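Local atomic coordinates of halohydrin epoxidase A (Corynebacterium sp., PDB entry 4Z9F), a protein that probably catalyses the reversible conversion of vicinal halohydrins into epoxides with release of hydrogen halide, on a Rossmann-type fold related to short-chain dehydrogenases/reductases. Residues I220-A224 against S225-A229. The protein carries 1 engineered substitution. Sequence-based numbering, arbitrary orientation.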
loop_
_atom_site.group_PDB
_atom_site.type_symbol
_atom_site.label_atom_id
_atom_site.label_comp_id
_atom_site.label_asym_id
_atom_site.label_seq_id
_atom_site.Cartn_x
_atom_site.Cartn_y
_atom_site.Cartn_z
ATOM N N ILE C 220 -17.466 -8.448 -12.310
ATOM C CA ILE C 220 -17.620 -7.460 -13.373
ATOM C C ILE C 220 -19.065 -6.972 -13.463
ATOM O O ILE C 220 -19.316 -5.772 -13.618
ATOM C CB ILE C 220 -17.114 -8.043 -14.706
ATOM C CG1 ILE C 220 -15.581 -8.035 -14.734
ATOM C CG2 ILE C 220 -17.671 -7.269 -15.895
ATOM C CD1 ILE C 220 -14.970 -8.660 -15.983
ATOM N N THR C 221 -20.040 -7.881 -13.375
ATOM C CA THR C 221 -21.425 -7.424 -13.474
ATOM C C THR C 221 -21.875 -6.721 -12.198
ATOM O O THR C 221 -22.742 -5.837 -12.252
ATOM C CB THR C 221 -22.376 -8.580 -13.814
ATOM O OG1 THR C 221 -22.306 -9.604 -12.815
ATOM C CG2 THR C 221 -22.046 -9.168 -15.183
ATOM N N PHE C 222 -21.303 -7.088 -11.043
ATOM C CA PHE C 222 -21.570 -6.331 -9.826
ATOM C C PHE C 222 -21.051 -4.906 -9.948
ATOM O O PHE C 222 -21.750 -3.952 -9.579
ATOM C CB PHE C 222 -20.943 -7.023 -8.613
ATOM C CG PHE C 222 -21.096 -6.244 -7.333
ATOM C CD1 PHE C 222 -22.317 -6.194 -6.686
ATOM C CD2 PHE C 222 -20.019 -5.580 -6.779
ATOM C CE1 PHE C 222 -22.473 -5.498 -5.510
ATOM C CE2 PHE C 222 -20.173 -4.861 -5.580
ATOM C CZ PHE C 222 -21.402 -4.829 -4.960
ATOM N N LEU C 223 -19.838 -4.734 -10.490
ATOM C CA LEU C 223 -19.333 -3.382 -10.715
ATOM C C LEU C 223 -20.182 -2.648 -11.748
ATOM O O LEU C 223 -20.579 -1.499 -11.526
ATOM C CB LEU C 223 -17.863 -3.414 -11.141
ATOM C CG LEU C 223 -16.896 -3.929 -10.056
ATOM C CD1 LEU C 223 -15.459 -3.945 -10.549
ATOM C CD2 LEU C 223 -17.001 -3.111 -8.757
ATOM N N ALA C 224 -20.513 -3.309 -12.860
ATOM C CA ALA C 224 -21.288 -2.659 -13.920
ATOM C C ALA C 224 -22.667 -2.208 -13.459
ATOM O O ALA C 224 -23.244 -1.306 -14.079
ATOM C CB ALA C 224 -21.436 -3.604 -15.118
ATOM N N SER C 225 -23.206 -2.813 -12.393
ATOM C CA SER C 225 -24.536 -2.482 -11.885
ATOM C C SER C 225 -24.584 -1.128 -11.190
ATOM O O SER C 225 -25.673 -0.560 -11.040
ATOM C CB SER C 225 -25.002 -3.548 -10.888
ATOM O OG SER C 225 -24.447 -3.314 -9.591
ATOM N N ARG C 226 -23.439 -0.627 -10.735
ATOM C CA ARG C 226 -23.280 0.617 -9.982
ATOM C C ARG C 226 -24.001 0.589 -8.630
ATOM O O ARG C 226 -24.124 1.636 -7.975
ATOM C CB ARG C 226 -23.741 1.840 -10.801
ATOM C CG ARG C 226 -23.195 1.887 -12.234
ATOM C CD ARG C 226 -23.590 3.191 -12.983
ATOM N NE ARG C 226 -23.629 3.013 -14.442
ATOM C CZ ARG C 226 -24.092 3.917 -15.312
ATOM N NH1 ARG C 226 -24.548 5.094 -14.886
ATOM N NH2 ARG C 226 -24.105 3.645 -16.616
ATOM N N ARG C 227 -24.465 -0.581 -8.182
ATOM C CA ARG C 227 -25.192 -0.668 -6.920
ATOM C C ARG C 227 -24.321 -0.339 -5.713
ATOM O O ARG C 227 -24.867 0.008 -4.662
ATOM C CB ARG C 227 -25.804 -2.062 -6.745
ATOM C CG ARG C 227 -26.897 -2.379 -7.776
ATOM C CD ARG C 227 -27.816 -3.503 -7.303
ATOM N NE ARG C 227 -27.068 -4.716 -7.025
ATOM C CZ ARG C 227 -27.033 -5.338 -5.854
ATOM N NH1 ARG C 227 -27.738 -4.891 -4.818
ATOM N NH2 ARG C 227 -26.300 -6.434 -5.727
ATOM N N ALA C 228 -22.995 -0.461 -5.833
ATOM C CA ALA C 228 -22.086 -0.114 -4.743
ATOM C C ALA C 228 -21.117 0.959 -5.212
ATOM O O ALA C 228 -19.908 0.864 -4.987
ATOM C CB ALA C 228 -21.325 -1.345 -4.242
ATOM N N ALA C 229 -21.644 2.001 -5.846
ATOM C CA ALA C 229 -20.857 3.092 -6.415
ATOM C C ALA C 229 -19.739 3.629 -5.514
ATOM O O ALA C 229 -18.685 3.995 -6.039
ATOM C CB ALA C 229 -21.783 4.246 -6.807
HETATM O O HOH W 1 -21.525 -1.528 -8.157
HETATM O O HOH W 2 -22.194 0.762 -15.506
#
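Phe222 reaches from the last turn of helix 213-224 to the loop that follows it. From CB the side chain leaves with CG anti to the backbone N (chi1 176°), and this carries the ring beside Arg227 and Ala228. On one flank CD1 lies 4.1 Å from Arg227 NH2, and CE1 is a little nearer to the same nitrogen. That nitrogen sits at the ring edge, near the ring plane, and the guanidinium stands almost perpendicular to the ring (83°). CE2 and the tip atom CZ meet the methyl of Ala228, with CZ 3.6 Å from its CB. The ring also stacks on Phe222 of the second subunit.

The helix runs out here, in a Rossmann-type fold, ahead of strand 235-238, the outermost strand of the parallel sheet within this chain. Arg226 is the first residue to leave helical geometry, with positive phi, yet Arg226 N still donates a hydrogen bond to Leu223 O at 3.1 Å. Ser225 OG forms an ST turn, accepting from Arg227 N at 3.1 Å with a nearly straight N-H (165°). Ser225 OG in turn donates to Phe222 O at 2.8 Å. Water 1 also donates to this carbonyl and accepts from Ala228 N, tying the loop back to the helix. Arg226 extends from CG to NE, and water 2 links NE to Ala224 O. Beyond NE, Arg226 NH2 forms a salt bridge with Asp74.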